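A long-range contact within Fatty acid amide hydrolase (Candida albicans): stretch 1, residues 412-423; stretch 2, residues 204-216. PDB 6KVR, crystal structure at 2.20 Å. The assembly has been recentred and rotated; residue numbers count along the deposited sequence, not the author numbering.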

ATOM      1  N   ASN A 412      29.739   0.728 -18.365  1.00 31.42           N
ATOM      2  CA  ASN A 412      30.820   1.666 -18.072  1.00 30.98           C
ATOM      3  C   ASN A 412      30.627   3.021 -18.759  1.00 28.29           C
ATOM      4  O   ASN A 412      31.596   3.749 -18.987  1.00 31.49           O
ATOM      5  CB  ASN A 412      32.167   1.045 -18.440  1.00 30.46           C
ATOM      6  CG  ASN A 412      32.595   0.002 -17.438  1.00 35.10           C
ATOM      7  OD1 ASN A 412      32.676  -1.185 -17.746  1.00 42.45           O
ATOM      8  ND2 ASN A 412      32.821   0.435 -16.210  1.00 34.21           N
ATOM      9  N   GLU A 413      29.375   3.376 -19.068  1.00 25.16           N
ATOM     10  CA  GLU A 413      29.063   4.634 -19.739  1.00 22.53           C
ATOM     11  C   GLU A 413      29.461   5.825 -18.869  1.00 24.52           C
ATOM     12  O   GLU A 413      29.438   5.734 -17.637  1.00 27.45           O
ATOM     13  CB  GLU A 413      27.563   4.717 -20.068  1.00 28.45           C
ATOM     14  CG  GLU A 413      26.609   4.631 -18.848  1.00 22.51           C
ATOM     15  CD  GLU A 413      25.146   4.991 -19.194  1.00 29.58           C
ATOM     16  OE1 GLU A 413      24.886   6.144 -19.630  1.00 28.69           O
ATOM     17  OE2 GLU A 413      24.248   4.122 -19.035  1.00 25.99           O
ATOM     18  N   PRO A 414      29.824   6.961 -19.483  1.00 29.30           N
ATOM     19  CA  PRO A 414      30.285   8.106 -18.685  1.00 29.43           C
ATOM     20  C   PRO A 414      29.152   8.701 -17.854  1.00 27.54           C
ATOM     21  O   PRO A 414      28.014   8.829 -18.312  1.00 24.90           O
ATOM     22  CB  PRO A 414      30.798   9.103 -19.740  1.00 25.23           C
ATOM     23  CG  PRO A 414      30.166   8.688 -21.026  1.00 26.55           C
ATOM     24  CD  PRO A 414      29.952   7.206 -20.936  1.00 29.01           C
ATOM     25  N   LEU A 415      29.486   9.070 -16.623  1.00 26.69           N
ATOM     26  CA  LEU A 415      28.504   9.642 -15.710  1.00 28.10           C
ATOM     27  C   LEU A 415      28.174  11.084 -16.088  1.00 31.51           C
ATOM     28  O   LEU A 415      29.066  11.908 -16.306  1.00 27.83           O
ATOM     29  CB  LEU A 415      29.036   9.581 -14.284  1.00 26.52           C
ATOM     30  CG  LEU A 415      29.151   8.152 -13.736  1.00 28.14           C
ATOM     31  CD1 LEU A 415      29.629   8.177 -12.302  1.00 29.46           C
ATOM     32  CD2 LEU A 415      27.821   7.425 -13.831  1.00 23.69           C
ATOM     33  N   THR A 416      26.882  11.378 -16.174  1.00 23.97           N
ATOM     34  CA  THR A 416      26.391  12.737 -16.369  1.00 26.32           C
ATOM     35  C   THR A 416      26.569  13.569 -15.088  1.00 24.24           C
ATOM     36  O   THR A 416      26.695  13.037 -13.978  1.00 25.06           O
ATOM     37  CB  THR A 416      24.927  12.638 -16.811  1.00 33.36           C
ATOM     38  OG1 THR A 416      24.877  12.342 -18.222  1.00 33.31           O
ATOM     39  CG2 THR A 416      24.106  13.848 -16.451  1.00 31.73           C
ATOM     40  N   LYS A 417      26.602  14.893 -15.252  1.00 20.80           N
ATOM     41  CA  LYS A 417      26.786  15.788 -14.111  1.00 26.48           C
ATOM     42  C   LYS A 417      25.690  15.603 -13.058  1.00 24.47           C
ATOM     43  O   LYS A 417      25.973  15.464 -11.861  1.00 22.71           O
ATOM     44  CB  LYS A 417      26.823  17.246 -14.586  1.00 24.74           C
ATOM     45  CG  LYS A 417      26.898  18.248 -13.439  1.00 31.08           C
ATOM     46  CD  LYS A 417      26.756  19.684 -13.907  1.00 31.29           C
ATOM     47  CE  LYS A 417      26.333  20.567 -12.741  1.00 34.00           C
ATOM     48  NZ  LYS A 417      25.922  21.909 -13.208  1.00 33.01           N
ATOM     49  N   LEU A 418      24.429  15.630 -13.477  1.00 21.09           N
ATOM     50  CA  LEU A 418      23.377  15.482 -12.474  1.00 22.65           C
ATOM     51  C   LEU A 418      23.239  14.048 -11.987  1.00 21.69           C
ATOM     52  O   LEU A 418      22.535  13.819 -11.001  1.00 22.71           O
ATOM     53  CB  LEU A 418      22.032  16.006 -13.007  1.00 17.73           C
ATOM     54  CG  LEU A 418      22.009  17.541 -13.126  1.00 21.37           C
ATOM     55  CD1 LEU A 418      20.631  18.094 -13.497  1.00 23.09           C
ATOM     56  CD2 LEU A 418      22.553  18.215 -11.839  1.00 19.63           C
ATOM     57  N   THR A 419      23.913  13.092 -12.633  1.00 20.11           N
ATOM     58  CA  THR A 419      23.944  11.720 -12.135  1.00 21.89           C
ATOM     59  C   THR A 419      24.874  11.621 -10.935  1.00 21.01           C
ATOM     60  O   THR A 419      24.510  11.042  -9.905  1.00 23.26           O
ATOM     61  CB  THR A 419      24.384  10.762 -13.248  1.00 21.81           C
ATOM     62  OG1 THR A 419      23.276  10.494 -14.110  1.00 26.06           O
ATOM     63  CG2 THR A 419      24.894   9.450 -12.694  1.00 23.64           C
ATOM     64  N   LYS A 420      26.075  12.194 -11.058  1.00 23.23           N
ATOM     65  CA  LYS A 420      26.954  12.374  -9.907  1.00 22.60           C
ATOM     66  C   LYS A 420      26.215  13.062  -8.761  1.00 22.88           C
ATOM     67  O   LYS A 420      26.374  12.700  -7.592  1.00 20.85           O
ATOM     68  CB  LYS A 420      28.178  13.193 -10.322  1.00 21.77           C
ATOM     69  CG  LYS A 420      29.015  12.561 -11.445  1.00 28.18           C
ATOM     70  CD  LYS A 420      30.203  13.464 -11.827  1.00 33.23           C
ATOM     71  CE  LYS A 420      31.204  12.748 -12.722  1.00 34.34           C
ATOM     72  NZ  LYS A 420      32.300  13.658 -13.197  1.00 47.39           N
ATOM     73  N   TRP A 421      25.394  14.057  -9.091  1.00 19.75           N
ATOM     74  CA  TRP A 421      24.638  14.773  -8.075  1.00 20.69           C
ATOM     75  C   TRP A 421      23.697  13.834  -7.309  1.00 22.30           C
ATOM     76  O   TRP A 421      23.713  13.800  -6.073  1.00 21.09           O
ATOM     77  CB  TRP A 421      23.867  15.924  -8.742  1.00 21.62           C
ATOM     78  CG  TRP A 421      22.999  16.681  -7.812  1.00 24.83           C
ATOM     79  CD1 TRP A 421      21.637  16.589  -7.705  1.00 24.36           C
ATOM     80  CD2 TRP A 421      23.417  17.625  -6.813  1.00 25.13           C
ATOM     81  NE1 TRP A 421      21.181  17.435  -6.718  1.00 21.97           N
ATOM     82  CE2 TRP A 421      22.253  18.073  -6.148  1.00 25.84           C
ATOM     83  CE3 TRP A 421      24.657  18.138  -6.423  1.00 24.97           C
ATOM     84  CZ2 TRP A 421      22.295  19.024  -5.122  1.00 28.11           C
ATOM     85  CZ3 TRP A 421      24.699  19.077  -5.398  1.00 28.98           C
ATOM     86  CH2 TRP A 421      23.527  19.509  -4.759  1.00 30.73           C
ATOM     87  N   ASN A 422      22.854  13.071  -8.019  1.00 21.91           N
ATOM     88  CA  ASN A 422      21.857  12.276  -7.297  1.00 23.12           C
ATOM     89  C   ASN A 422      22.459  11.028  -6.663  1.00 23.69           C
ATOM     90  O   ASN A 422      21.907  10.520  -5.680  1.00 22.57           O
ATOM     91  CB  ASN A 422      20.676  11.896  -8.213  1.00 21.70           C
ATOM     92  CG  ASN A 422      20.974  10.708  -9.107  1.00 25.65           C
ATOM     93  OD1 ASN A 422      21.002   9.546  -8.664  1.00 27.14           O
ATOM     94  ND2 ASN A 422      21.188  10.985 -10.379  1.00 25.54           N
ATOM     95  N   LEU A 423      23.586  10.533  -7.185  1.00 23.49           N
ATOM     96  CA  LEU A 423      24.279   9.437  -6.516  1.00 22.31           C
ATOM     97  C   LEU A 423      24.846   9.862  -5.169  1.00 21.93           C
ATOM     98  O   LEU A 423      25.132   8.998  -4.336  1.00 25.00           O
ATOM     99  CB  LEU A 423      25.388   8.884  -7.416  1.00 26.73           C
ATOM    100  CG  LEU A 423      24.820   8.141  -8.634  1.00 27.55           C
ATOM    101  CD1 LEU A 423      25.917   7.708  -9.611  1.00 26.65           C
ATOM    102  CD2 LEU A 423      23.965   6.946  -8.183  1.00 25.53           C
TER
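Stretch 2 (204-216) PQTLMHLDSANNF

A single amide side chain, that of Gln205, holds together most of the loop that leads into the helix of stretch 1. Extended with chi1 and chi2 both t, Gln205 NE2 donates to Glu413 OE1 (2.6 Å) and to Pro414 O (3.0 Å), while Gln205 OE1 accepts from the backbone N of Thr416 (2.9 Å) and from Thr419 OG1 (2.7 Å). Both polar atoms of the amide are thus doubly used, and one residue bonds to points from Glu413 to the first turn of the helix.

Stretch 2 has no regular helix or strand and winds irregularly, with positive phi at Thr206 and Leu207. Asn215 lies by Glu413 (CA to CA 7.7 Å), Ala213 by Thr416 (6.8 Å), His209 by Leu418 (6.3 Å) and Met208, a selenomethionine, by Asn422 (6.5 Å). Over these pairs the two chains run in opposite senses, but Gln205 and Thr206, which come first, stand outside this order, Thr206 lying by Thr419 (CA to CA 6.7 Å).

At the loop end, Asn215 repeats the choice of acceptors made by Gln205, its ND2 donating to Glu413 OE1 (2.8 Å) and Pro414 O (3.0 Å). A water that donates to Glu413 OE1 (3.0 Å) accepts from Asn215 N (2.7 Å).

Along the helix, His209 NE2 donates to Thr419 OG1 (2.9 Å), so this hydroxyl relays between the imidazole and Gln205 OE1. Leu418 CB covers one face of the His209 ring, 3.5 Å from the ring centroid, and Thr416 CG2 meets the edge at His209 CE1 (3.2 Å). Farther on, Asn422 ND2 makes a weak hydrogen bond to Thr206 OG1 (3.2 Å), and a second water donates to both Met208 O (2.8 Å) and Leu418 O (3.0 Å), bridging the two backbones.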

ATOM      1  N   PRO A 204      16.454  11.278 -18.489  1.00 23.08           N
ATOM      2  CA  PRO A 204      17.873  11.310 -18.127  1.00 21.14           C
ATOM      3  C   PRO A 204      18.421   9.932 -17.785  1.00 26.03           C
ATOM      4  O   PRO A 204      17.691   9.024 -17.384  1.00 23.61           O
ATOM      5  CB  PRO A 204      17.893  12.217 -16.894  1.00 19.06           C
ATOM      6  CG  PRO A 204      16.508  11.979 -16.282  1.00 21.53           C
ATOM      7  CD  PRO A 204      15.604  11.933 -17.487  1.00 21.40           C
ATOM      8  N   GLN A 205      19.739   9.791 -17.950  1.00 21.24           N
ATOM      9  CA  GLN A 205      20.472   8.695 -17.330  1.00 24.18           C
ATOM     10  C   GLN A 205      20.209   8.650 -15.819  1.00 22.73           C
ATOM     11  O   GLN A 205      20.296   9.677 -15.131  1.00 24.17           O
ATOM     12  CB  GLN A 205      21.960   8.887 -17.631  1.00 24.05           C
ATOM     13  CG  GLN A 205      22.924   7.970 -16.911  1.00 22.56           C
ATOM     14  CD  GLN A 205      24.347   8.536 -16.960  1.00 25.81           C
ATOM     15  OE1 GLN A 205      24.681   9.479 -16.236  1.00 25.98           O
ATOM     16  NE2 GLN A 205      25.178   7.974 -17.822  1.00 20.60           N
ATOM     17  N   THR A 206      19.891   7.450 -15.316  1.00 20.88           N
ATOM     18  CA  THR A 206      19.513   7.050 -13.947  1.00 22.21           C
ATOM     19  C   THR A 206      18.053   7.361 -13.630  1.00 24.43           C
ATOM     20  O   THR A 206      17.549   6.870 -12.612  1.00 22.76           O
ATOM     21  CB  THR A 206      20.376   7.658 -12.811  1.00 24.00           C
ATOM     22  OG1 THR A 206      20.005   9.027 -12.561  1.00 25.31           O
ATOM     23  CG2 THR A 206      21.875   7.576 -13.106  1.00 27.86           C
ATOM     24  N   LEU A 207      17.353   8.150 -14.450  1.00 21.35           N
ATOM     25  CA  LEU A 207      15.963   8.554 -14.199  1.00 24.16           C
ATOM     26  C   LEU A 207      15.825   9.380 -12.930  1.00 23.18           C
ATOM     27  O   LEU A 207      14.747   9.456 -12.365  1.00 23.55           O
ATOM     28  CB  LEU A 207      15.017   7.348 -14.108  1.00 20.70           C
ATOM     29  CG  LEU A 207      15.101   6.351 -15.254  1.00 31.43           C
ATOM     30  CD1 LEU A 207      14.044   5.251 -15.105  1.00 28.24           C
ATOM     31  CD2 LEU A 207      14.965   7.079 -16.578  1.00 27.91           C
HETATM   32  N   MSE A 208      16.906   9.963 -12.438  1.00 24.26           N
HETATM   33  CA  MSE A 208      16.874  10.742 -11.205  1.00 21.15           C
HETATM   34  C   MSE A 208      17.481  12.131 -11.430  1.00 18.48           C
HETATM   35  O   MSE A 208      18.350  12.577 -10.678  1.00 21.67           O
HETATM   36  CB  MSE A 208      17.622   9.989 -10.089  1.00 19.78           C
HETATM   37  CG  MSE A 208      16.993   8.648  -9.700  1.00 21.39           C
HETATM   38 SE   MSE A 208      15.240   9.047  -8.823  1.00 39.50          SE
HETATM   39  CE  MSE A 208      15.991   9.539  -7.033  1.00 27.70           C
ATOM     40  N   HIS A 209      17.018  12.793 -12.488  1.00 20.05           N
ATOM     41  CA  HIS A 209      17.231  14.216 -12.695  1.00 23.94           C
ATOM     42  C   HIS A 209      15.882  14.894 -12.896  1.00 22.21           C
ATOM     43  O   HIS A 209      14.977  14.338 -13.525  1.00 22.83           O
ATOM     44  CB  HIS A 209      18.074  14.581 -13.964  1.00 22.14           C
ATOM     45  CG  HIS A 209      19.329  13.793 -14.167  1.00 21.50           C
ATOM     46  ND1 HIS A 209      20.248  14.127 -15.148  1.00 22.97           N
ATOM     47  CD2 HIS A 209      19.825  12.695 -13.548  1.00 23.39           C
ATOM     48  CE1 HIS A 209      21.255  13.275 -15.116  1.00 21.51           C
ATOM     49  NE2 HIS A 209      21.021  12.391 -14.163  1.00 27.01           N
ATOM     50  N   LEU A 210      15.768  16.129 -12.430  1.00 22.20           N
ATOM     51  CA  LEU A 210      14.700  16.988 -12.941  1.00 27.16           C
ATOM     52  C   LEU A 210      15.124  17.672 -14.239  1.00 25.67           C
ATOM     53  O   LEU A 210      14.876  18.860 -14.452  1.00 29.22           O
ATOM     54  CB  LEU A 210      14.281  18.001 -11.880  1.00 25.65           C
ATOM     55  CG  LEU A 210      13.628  17.404 -10.620  1.00 25.70           C
ATOM     56  CD1 LEU A 210      12.948  18.487  -9.773  1.00 27.19           C
ATOM     57  CD2 LEU A 210      12.640  16.276 -10.938  1.00 25.56           C
ATOM     58  N   ASP A 211      15.745  16.894 -15.124  1.00 26.52           N
ATOM     59  CA  ASP A 211      16.390  17.318 -16.367  1.00 25.15           C
ATOM     60  C   ASP A 211      16.553  16.066 -17.231  1.00 29.57           C
ATOM     61  O   ASP A 211      16.089  14.987 -16.852  1.00 25.74           O
ATOM     62  CB  ASP A 211      17.731  17.998 -16.074  1.00 26.05           C
ATOM     63  CG  ASP A 211      18.292  18.723 -17.276  1.00 32.57           C
ATOM     64  OD1 ASP A 211      19.537  18.837 -17.370  1.00 31.57           O
ATOM     65  OD2 ASP A 211      17.485  19.181 -18.130  1.00 34.60           O
ATOM     66  N   SER A 212      17.280  16.180 -18.361  1.00 27.16           N
ATOM     67  CA  SER A 212      17.222  15.151 -19.395  1.00 27.74           C
ATOM     68  C   SER A 212      18.552  14.527 -19.836  1.00 29.17           C
ATOM     69  O   SER A 212      18.518  13.574 -20.633  1.00 27.54           O
ATOM     70  CB  SER A 212      16.526  15.710 -20.651  1.00 25.50           C
ATOM     71  OG  SER A 212      16.925  17.044 -20.914  1.00 23.74           O
ATOM     72  N   ALA A 213      19.708  15.001 -19.359  1.00 23.40           N
ATOM     73  CA  ALA A 213      20.973  14.565 -19.962  1.00 22.89           C
ATOM     74  C   ALA A 213      21.092  13.048 -19.956  1.00 22.83           C
ATOM     75  O   ALA A 213      20.925  12.402 -18.921  1.00 22.85           O
ATOM     76  CB  ALA A 213      22.173  15.183 -19.237  1.00 23.51           C
ATOM     77  N   ASN A 214      21.364  12.483 -21.130  1.00 27.14           N
ATOM     78  CA  ASN A 214      21.616  11.055 -21.270  1.00 26.90           C
ATOM     79  C   ASN A 214      22.613  10.838 -22.408  1.00 31.96           C
ATOM     80  O   ASN A 214      22.851  11.728 -23.232  1.00 26.04           O
ATOM     81  CB  ASN A 214      20.316  10.291 -21.536  1.00 25.00           C
ATOM     82  CG  ASN A 214      19.736  10.606 -22.906  1.00 30.11           C
ATOM     83  OD1 ASN A 214      20.148  10.022 -23.913  1.00 30.35           O
ATOM     84  ND2 ASN A 214      18.776  11.528 -22.950  1.00 28.51           N
ATOM     85  N   ASN A 215      23.181   9.634 -22.456  1.00 27.11           N
ATOM     86  CA  ASN A 215      24.209   9.300 -23.431  1.00 28.45           C
ATOM     87  C   ASN A 215      23.655   8.833 -24.770  1.00 30.67           C
ATOM     88  O   ASN A 215      24.443   8.484 -25.650  1.00 31.33           O
ATOM     89  CB  ASN A 215      25.143   8.223 -22.871  1.00 26.87           C
ATOM     90  CG  ASN A 215      26.192   8.807 -21.948  1.00 31.19           C
ATOM     91  OD1 ASN A 215      26.811   9.824 -22.269  1.00 30.83           O
ATOM     92  ND2 ASN A 215      26.382   8.189 -20.791  1.00 26.73           N
ATOM     93  N   PHE A 216      22.334   8.791 -24.951  1.00 28.13           N
ATOM     94  CA  PHE A 216      21.787   8.394 -26.249  1.00 30.61           C
ATOM     95  C   PHE A 216      21.560   9.617 -27.139  1.00 30.89           C
ATOM     96  O   PHE A 216      22.112   9.703 -28.235  1.00 33.08           O
ATOM     97  CB  PHE A 216      20.462   7.638 -26.088  1.00 27.14           C
ATOM     98  CG  PHE A 216      20.560   6.307 -25.393  1.00 26.53           C
ATOM     99  CD1 PHE A 216      20.609   6.228 -24.009  1.00 29.32           C
ATOM    100  CD2 PHE A 216      20.497   5.126 -26.121  1.00 30.69           C
ATOM    101  CE1 PHE A 216      20.648   4.988 -23.363  1.00 26.56           C
ATOM    102  CE2 PHE A 216      20.531   3.891 -25.478  1.00 28.66           C
ATOM    103  CZ  PHE A 216      20.604   3.826 -24.101  1.00 25.67           C
TER
HETATM  104  O   HOH W   1      19.856  14.867 -10.323  1.00 22.61           O
HETATM  105  O   HOH W   2      22.535   7.585 -20.742  1.00 29.62           O